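Local atomic coordinates of beta-lactamase (Francisella tularensis subsp. tularensis, PDB entry 3P09), a protein that probably hydrolyses the amide bond of the beta-lactam ring to give substituted beta-amino acids, as a member of the class A beta-lactamase family. Residues G72-Y77 against Q82-K87; Y77-Q82 against N192-K197; I132-R135 against G139-N142. All coordinates share one frame; numbering follows the deposited sequence.

Followed from the N terminus, the chain runs along helix 66-80, and contact 1 closes a tight loop by turning residues 82-87 back on that helix. Contact 3 comes next in series: it joins the end of helix 127-137 to the start of helix 140-149 across a short turn. Contact 2 spans much more of the chain, bringing the end of helix 66-80 to the entry of helix 196-208; contact 3 nests within its loop, whereas its segments alternate with those of contact 1. Contacts 1 and 2 share Tyr77 and touch through Asp78 OD1, which accepts a probable hydrogen bond from Leu85 N; Ile74 CD1 of contact 1 packs on Leu133 O of contact 3.

Contact 1: residues G72-Y77 against Q82-K87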
# COMPACT_ATOMS: atom_id res chain seq x y z
N GLY A 72 -7.96 -6.19 1.14
CA GLY A 72 -8.22 -7.21 0.14
C GLY A 72 -8.68 -8.52 0.77
O GLY A 72 -9.65 -9.14 0.33
N ALA A 73 -7.97 -8.94 1.81
CA ALA A 73 -8.31 -10.16 2.53
C ALA A 73 -9.71 -10.08 3.13
O ALA A 73 -10.45 -11.06 3.13
CB ALA A 73 -7.28 -10.43 3.62
N ILE A 74 -10.04 -8.92 3.68
CA ILE A 74 -11.36 -8.73 4.27
C ILE A 74 -12.45 -8.86 3.20
O ILE A 74 -13.49 -9.46 3.44
CB ILE A 74 -11.45 -7.36 4.96
CG1 ILE A 74 -10.57 -7.35 6.21
CG2 ILE A 74 -12.91 -7.00 5.30
CD1 ILE A 74 -11.16 -8.17 7.37
N LEU A 75 -12.20 -8.29 2.03
CA LEU A 75 -13.19 -8.36 0.94
C LEU A 75 -13.38 -9.79 0.45
O LEU A 75 -14.49 -10.22 0.12
CB LEU A 75 -12.78 -7.44 -0.21
CG LEU A 75 -12.81 -5.95 0.13
CD1 LEU A 75 -12.13 -5.11 -0.92
CD2 LEU A 75 -14.25 -5.50 0.31
N ASP A 76 -12.28 -10.53 0.38
CA ASP A 76 -12.33 -11.93 -0.01
C ASP A 76 -13.15 -12.67 1.05
O ASP A 76 -14.02 -13.47 0.73
CB ASP A 76 -10.89 -12.47 -0.10
CG ASP A 76 -10.83 -13.99 -0.24
OD1 ASP A 76 -10.83 -14.50 -1.38
OD2 ASP A 76 -10.74 -14.68 0.80
N TYR A 77 -12.89 -12.36 2.32
CA TYR A 77 -13.63 -12.98 3.42
C TYR A 77 -15.13 -12.75 3.23
O TYR A 77 -15.94 -13.68 3.34
CB TYR A 77 -13.18 -12.40 4.76
CG TYR A 77 -13.68 -13.15 5.97
CD1 TYR A 77 -12.95 -14.20 6.51
CD2 TYR A 77 -14.89 -12.82 6.57
CE1 TYR A 77 -13.40 -14.90 7.62
CE2 TYR A 77 -15.36 -13.52 7.68
CZ TYR A 77 -14.61 -14.55 8.20
OH TYR A 77 -15.06 -15.25 9.30
N GLN A 82 -21.03 -14.11 3.50
CA GLN A 82 -21.94 -13.05 3.10
C GLN A 82 -22.42 -12.21 4.28
O GLN A 82 -22.81 -12.74 5.32
CB GLN A 82 -23.14 -13.65 2.34
CG GLN A 82 -24.12 -12.64 1.77
CD GLN A 82 -25.05 -12.07 2.82
OE1 GLN A 82 -25.31 -12.71 3.83
NE2 GLN A 82 -25.55 -10.87 2.58
N GLY A 83 -22.37 -10.88 4.12
CA GLY A 83 -22.82 -9.96 5.16
C GLY A 83 -21.73 -9.39 6.05
O GLY A 83 -21.97 -8.49 6.85
N PHE A 84 -20.52 -9.92 5.91
CA PHE A 84 -19.41 -9.52 6.76
C PHE A 84 -19.10 -8.01 6.72
O PHE A 84 -18.77 -7.42 7.75
CB PHE A 84 -18.16 -10.33 6.40
CG PHE A 84 -17.01 -10.15 7.36
CD1 PHE A 84 -17.12 -10.54 8.69
CD2 PHE A 84 -15.81 -9.62 6.91
CE1 PHE A 84 -16.06 -10.40 9.56
CE2 PHE A 84 -14.73 -9.47 7.78
CZ PHE A 84 -14.85 -9.86 9.11
N LEU A 85 -19.22 -7.40 5.54
CA LEU A 85 -18.93 -5.96 5.42
C LEU A 85 -19.86 -5.09 6.26
O LEU A 85 -19.49 -3.99 6.66
CB LEU A 85 -19.00 -5.50 3.96
CG LEU A 85 -17.80 -5.90 3.10
CD1 LEU A 85 -18.01 -5.49 1.65
CD2 LEU A 85 -16.55 -5.26 3.64
N ASP A 86 -21.08 -5.57 6.50
CA ASP A 86 -22.06 -4.82 7.27
C ASP A 86 -22.00 -5.12 8.76
O ASP A 86 -22.75 -4.54 9.55
CB ASP A 86 -23.47 -5.12 6.75
CG ASP A 86 -23.66 -4.66 5.33
OD1 ASP A 86 -23.43 -3.46 5.06
OD2 ASP A 86 -24.01 -5.50 4.48
N LYS A 87 -21.10 -6.01 9.15
CA LYS A 87 -20.99 -6.46 10.54
C LYS A 87 -20.50 -5.35 11.46
O LYS A 87 -19.49 -4.70 11.16
CB LYS A 87 -20.06 -7.67 10.65
CG LYS A 87 -19.68 -8.04 12.07
CD LYS A 87 -19.03 -9.42 12.16
CE LYS A 87 -20.08 -10.53 12.10
NZ LYS A 87 -19.50 -11.89 12.36
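Where helix 66-80 gives way to the loop that follows, residues 82-87 fold back beside it, setting the CA atoms of Tyr77 and Phe84 7.5 Å apart and those of Leu75 and Leu85 7.7 Å apart. This is a helix followed by a short 3-10 turn, 84-86, that packs against the helix it has just left, within the helical part of the class A beta-lactamase fold. No hydrogen bond crosses the two segments, and the union rests on four side-chain pairs. Tyr77 turns an edge of its ring toward the face of Phe84, an edge-to-face pair whose centroids lie 4.4 Å apart, with the planes inclined at 54° rather than perpendicular. Both side chains carry CG anti to the backbone N (chi1 -169° in Tyr77, -171° in Phe84), and from there they meet nearly at right angles. Ile74 approaches the same phenyl ring differently: its CD1 comes in the plane of the ring, at the edge, 3.8 Å from Phe84 CE2. Phe84 is therefore met over one face and at its edge by two residues of the same helix. At the neighbouring residues of both segments, Leu75 CD2 lies 4.0 Å from Leu85 CD1, a looser aliphatic contact. Ile115 of helix 115-123 touches both Ile74 and Phe84, while Ile201 of helix 196-208 touches both leucines, so other helices continue the apolar packing. The tightest approach remains aromatic, with Tyr77 CD2 over the centre of the Phe84 ring and 3.3 Å from Phe84 CD2.

Contact 2: residues Y77-Q82 against N192-K197; sequences YDMHNQ and NILDKK. With SO4 (sulfate ion), chain C.
In Met79, a selenomethionine, CG stands anti to the carbonyl carbon (chi1 -75°), the chain continues straight to the selenium, and a bend at chi3 (61°) turns the methyl group toward Ile193 and Asp195. The selenium thereby comes to rest against the backbone of 192-197, 3.5 Å from Asp195 N and 3.6 Å from Leu194 CA. It also meets a side chain, Leu194 CD2, at 3.7 Å, while CE sits the same 3.7 Å from Ile193 O. A second conformer of Met79 is present, and this description holds for one of the two. The surface it covers is the entry to helix 196-208, with Asp195 at the N-cap position and its side chain capping a backbone N of the first turn. Asp195 OD1 also bonds His198 ND1, and His198 NE2 bonds Asp78 OD2, which places one imidazole between carboxylates from the two segments and is consistent with a positively charged ring. A sulfate ion, probably from the crystallisation liquor, occupies the helix start as well, where Lys196 N donates to its O1 at 3.2 Å with a bent N-H...O angle of 136°. On the opposite segment, Asn81 follows the helix end and donates from ND2 to Tyr77 O at 2.9 Å; the same nitrogen lies 3.3 Å above the centre of the Tyr77 ring.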
# COMPACT_ATOMS: atom_id res chain seq x y z
N TYR A 77 -12.89 -12.36 2.32
CA TYR A 77 -13.63 -12.98 3.42
C TYR A 77 -15.13 -12.75 3.23
O TYR A 77 -15.94 -13.68 3.34
CB TYR A 77 -13.18 -12.40 4.76
CG TYR A 77 -13.68 -13.15 5.97
CD1 TYR A 77 -12.95 -14.20 6.51
CD2 TYR A 77 -14.89 -12.82 6.57
CE1 TYR A 77 -13.40 -14.90 7.62
CE2 TYR A 77 -15.36 -13.52 7.68
CZ TYR A 77 -14.61 -14.55 8.20
OH TYR A 77 -15.06 -15.25 9.30
N ASP A 78 -15.48 -11.51 2.92
CA ASP A 78 -16.89 -11.15 2.73
C ASP A 78 -17.53 -11.98 1.62
O ASP A 78 -18.69 -12.38 1.73
CB ASP A 78 -17.05 -9.66 2.45
CG ASP A 78 -18.50 -9.27 2.23
OD1 ASP A 78 -19.25 -9.20 3.23
OD2 ASP A 78 -18.90 -9.04 1.07
N MSE A 79 -16.77 -12.23 0.56
CA MSE A 79 -17.27 -13.06 -0.52
C MSE A 79 -17.62 -14.46 -0.02
O MSE A 79 -18.60 -15.06 -0.46
CB MSE A 79 -16.26 -13.13 -1.66
CG MSE A 79 -16.20 -11.87 -2.50
SE MSE A 79 -14.74 -11.98 -3.80
CE MSE A 79 -15.34 -13.53 -4.80
N HIS A 80 -16.80 -14.98 0.89
CA HIS A 80 -17.02 -16.33 1.45
C HIS A 80 -17.90 -16.34 2.69
O HIS A 80 -18.28 -17.41 3.17
CB HIS A 80 -15.69 -16.99 1.77
CG HIS A 80 -14.79 -17.15 0.59
ND1 HIS A 80 -14.14 -16.08 0.00
CD2 HIS A 80 -14.42 -18.25 -0.11
CE1 HIS A 80 -13.42 -16.52 -1.02
NE2 HIS A 80 -13.57 -17.82 -1.10
N ASN A 81 -18.22 -15.15 3.19
CA ASN A 81 -18.98 -15.03 4.43
C ASN A 81 -19.95 -13.88 4.25
O ASN A 81 -19.72 -12.79 4.77
CB ASN A 81 -18.04 -14.76 5.62
CG ASN A 81 -17.08 -15.92 5.88
OD1 ASN A 81 -17.37 -16.81 6.68
ND2 ASN A 81 -15.93 -15.89 5.21
N GLN A 82 -21.03 -14.11 3.50
CA GLN A 82 -21.94 -13.05 3.10
C GLN A 82 -22.42 -12.21 4.28
O GLN A 82 -22.81 -12.74 5.32
CB GLN A 82 -23.14 -13.65 2.34
CG GLN A 82 -24.12 -12.64 1.77
CD GLN A 82 -25.05 -12.07 2.82
OE1 GLN A 82 -25.31 -12.71 3.83
NE2 GLN A 82 -25.55 -10.87 2.58
N ASN A 192 -8.72 -11.71 -10.91
CA ASN A 192 -9.80 -12.68 -10.77
C ASN A 192 -9.98 -13.28 -9.38
O ASN A 192 -10.55 -14.36 -9.25
CB ASN A 192 -9.67 -13.79 -11.83
CG ASN A 192 -8.32 -14.51 -11.77
OD1 ASN A 192 -7.62 -14.46 -10.76
ND2 ASN A 192 -7.96 -15.17 -12.87
N ILE A 193 -9.52 -12.60 -8.34
CA ILE A 193 -9.78 -13.11 -7.00
C ILE A 193 -11.01 -12.49 -6.35
O ILE A 193 -11.81 -13.21 -5.74
CB ILE A 193 -8.57 -12.99 -6.07
CG1 ILE A 193 -8.07 -11.56 -6.06
CG2 ILE A 193 -7.46 -13.95 -6.49
CD1 ILE A 193 -8.02 -11.02 -4.68
N LEU A 194 -11.15 -11.17 -6.46
CA LEU A 194 -12.37 -10.50 -6.02
C LEU A 194 -13.33 -10.41 -7.21
O LEU A 194 -12.89 -10.30 -8.34
CB LEU A 194 -12.05 -9.08 -5.53
CG LEU A 194 -11.15 -9.00 -4.30
CD1 LEU A 194 -11.00 -7.54 -3.84
CD2 LEU A 194 -11.70 -9.87 -3.20
N ASP A 195 -14.64 -10.44 -6.95
CA ASP A 195 -15.59 -10.32 -8.05
C ASP A 195 -15.83 -8.86 -8.37
O ASP A 195 -15.28 -7.99 -7.71
CB ASP A 195 -16.90 -11.04 -7.74
CG ASP A 195 -17.60 -10.49 -6.52
OD1 ASP A 195 -17.28 -9.36 -6.09
OD2 ASP A 195 -18.49 -11.19 -5.99
N LYS A 196 -16.66 -8.58 -9.37
CA LYS A 196 -16.88 -7.20 -9.78
C LYS A 196 -17.28 -6.29 -8.63
O LYS A 196 -16.72 -5.21 -8.47
CB LYS A 196 -17.91 -7.09 -10.91
CG LYS A 196 -18.11 -5.66 -11.38
CD LYS A 196 -19.18 -5.55 -12.46
CE LYS A 196 -19.13 -4.20 -13.15
NZ LYS A 196 -19.21 -3.06 -12.19
N LYS A 197 -18.27 -6.70 -7.84
CA LYS A 197 -18.73 -5.83 -6.77
C LYS A 197 -17.60 -5.50 -5.79
O LYS A 197 -17.48 -4.36 -5.32
CB LYS A 197 -19.90 -6.44 -6.01
CG LYS A 197 -20.46 -5.51 -4.95
CD LYS A 197 -21.84 -5.95 -4.46
CE LYS A 197 -21.74 -6.99 -3.37
NZ LYS A 197 -20.99 -6.47 -2.19
S SO4 C . -17.02 -12.23 -11.33
O1 SO4 C . -16.67 -10.83 -11.58
O2 SO4 C . -15.93 -12.90 -10.63
O3 SO4 C . -18.23 -12.27 -10.52
O4 SO4 C . -17.26 -12.92 -12.59

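Contact 3: residues I132-R135 against G139-N142; sequences ILVR and GLQN. With SO4 (sulfate ion), chain E.
Gly139 N donates to Val134 O across five residues at 2.8 Å, one residue further back than the alpha-helical pattern, and the donor residue itself stands at the N-cap of the next helix. The bond is short but not straight, with an N-H...O angle of 146° and the nitrogen tilted from the carbonyl plane. Arg135 O, although on the neighbouring residue, is 4.0 Å from Gly139 N, too far to share it. Gly139 has a phi of 105°, a value that residues with a CB rarely adopt, and this conformation lets the chain swing from one helix into the other with almost no linker. A bond of this span is a six-to-one bond, of the kind found in the Schellman motif, and here it joins the last turn of helix 127-137 directly to the start of helix 140-149. Asn142 ND2 bonds Leu137 O and so ties the first turn of the second helix to the end of the first. Next to the backbone link, Val134 CG1 lies anti to the backbone N (chi1 164°) and meets the methyl Leu140 CD2 at 3.8 Å, packing almost as close to Gly139 C. Leu70 of helix 66-80 also touches Val134. On the outer side, Arg135 NH1 forms a salt bridge with Asp95. A sulfate ion, probably from the crystallisation liquor, sits at the amino end of helix 140-149. Gln141 N gives it the firm bond, to O4 at 3.1 Å, while Leu140 N reaches O1 only weakly at 3.4 Å; the extended side chain of Gln141 runs alongside the same anion, its NE2 making a weak bond to O4 at 3.5 Å.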
# COMPACT_ATOMS: atom_id res chain seq x y z
N ILE A 132 -7.77 -3.97 14.34
CA ILE A 132 -9.11 -4.56 14.50
C ILE A 132 -9.42 -5.51 13.34
O ILE A 132 -9.93 -6.61 13.54
CB ILE A 132 -10.20 -3.46 14.60
CG1 ILE A 132 -10.07 -2.71 15.93
CG2 ILE A 132 -11.59 -4.07 14.44
CD1 ILE A 132 -10.90 -1.46 16.01
N LEU A 133 -9.09 -5.09 12.12
CA LEU A 133 -9.37 -5.91 10.95
C LEU A 133 -8.59 -7.21 10.97
O LEU A 133 -9.14 -8.27 10.63
CB LEU A 133 -9.08 -5.13 9.66
CG LEU A 133 -10.08 -3.99 9.37
CD1 LEU A 133 -9.64 -3.20 8.18
CD2 LEU A 133 -11.50 -4.54 9.14
N VAL A 134 -7.32 -7.13 11.36
CA VAL A 134 -6.48 -8.32 11.49
C VAL A 134 -7.13 -9.30 12.47
O VAL A 134 -7.24 -10.49 12.20
CB VAL A 134 -5.06 -7.98 11.99
CG1 VAL A 134 -4.33 -9.23 12.50
CG2 VAL A 134 -4.26 -7.29 10.90
N ARG A 135 -7.60 -8.77 13.60
CA ARG A 135 -8.29 -9.60 14.57
C ARG A 135 -9.57 -10.20 13.99
O ARG A 135 -9.82 -11.39 14.11
CB ARG A 135 -8.60 -8.79 15.83
CG ARG A 135 -9.22 -9.62 16.96
CD ARG A 135 -9.72 -8.73 18.08
NE ARG A 135 -10.86 -7.94 17.64
CZ ARG A 135 -11.06 -6.66 17.97
NH1 ARG A 135 -10.19 -6.02 18.74
NH2 ARG A 135 -12.13 -6.03 17.52
N GLY A 139 -6.65 -13.17 12.56
CA GLY A 139 -5.24 -13.06 12.90
C GLY A 139 -4.30 -13.03 11.71
O GLY A 139 -4.71 -13.15 10.56
N LEU A 140 -3.01 -12.90 12.00
CA LEU A 140 -2.00 -12.75 10.95
C LEU A 140 -1.80 -13.97 10.08
O LEU A 140 -1.43 -13.85 8.90
CB LEU A 140 -0.66 -12.35 11.58
CG LEU A 140 -0.68 -10.93 12.13
CD1 LEU A 140 0.61 -10.65 12.86
CD2 LEU A 140 -0.88 -9.95 10.97
N GLN A 141 -2.01 -15.15 10.65
CA GLN A 141 -1.86 -16.37 9.87
C GLN A 141 -2.82 -16.37 8.70
O GLN A 141 -2.45 -16.73 7.58
CB GLN A 141 -2.04 -17.61 10.74
CG GLN A 141 -0.95 -17.78 11.78
CD GLN A 141 -1.10 -19.07 12.57
OE1 GLN A 141 -0.33 -20.01 12.38
NE2 GLN A 141 -2.10 -19.12 13.45
N ASN A 142 -4.05 -15.94 8.94
CA ASN A 142 -5.05 -15.86 7.88
C ASN A 142 -4.69 -14.84 6.81
O ASN A 142 -4.92 -15.07 5.62
CB ASN A 142 -6.44 -15.57 8.45
CG ASN A 142 -7.06 -16.79 9.08
OD1 ASN A 142 -6.66 -17.92 8.79
ND2 ASN A 142 -8.05 -16.59 9.94
S SO4 E . -1.69 -15.13 14.83
O1 SO4 E . -2.13 -13.77 15.15
O2 SO4 E . -0.27 -15.11 14.48
O3 SO4 E . -1.89 -15.98 16.00
O4 SO4 E . -2.46 -15.66 13.71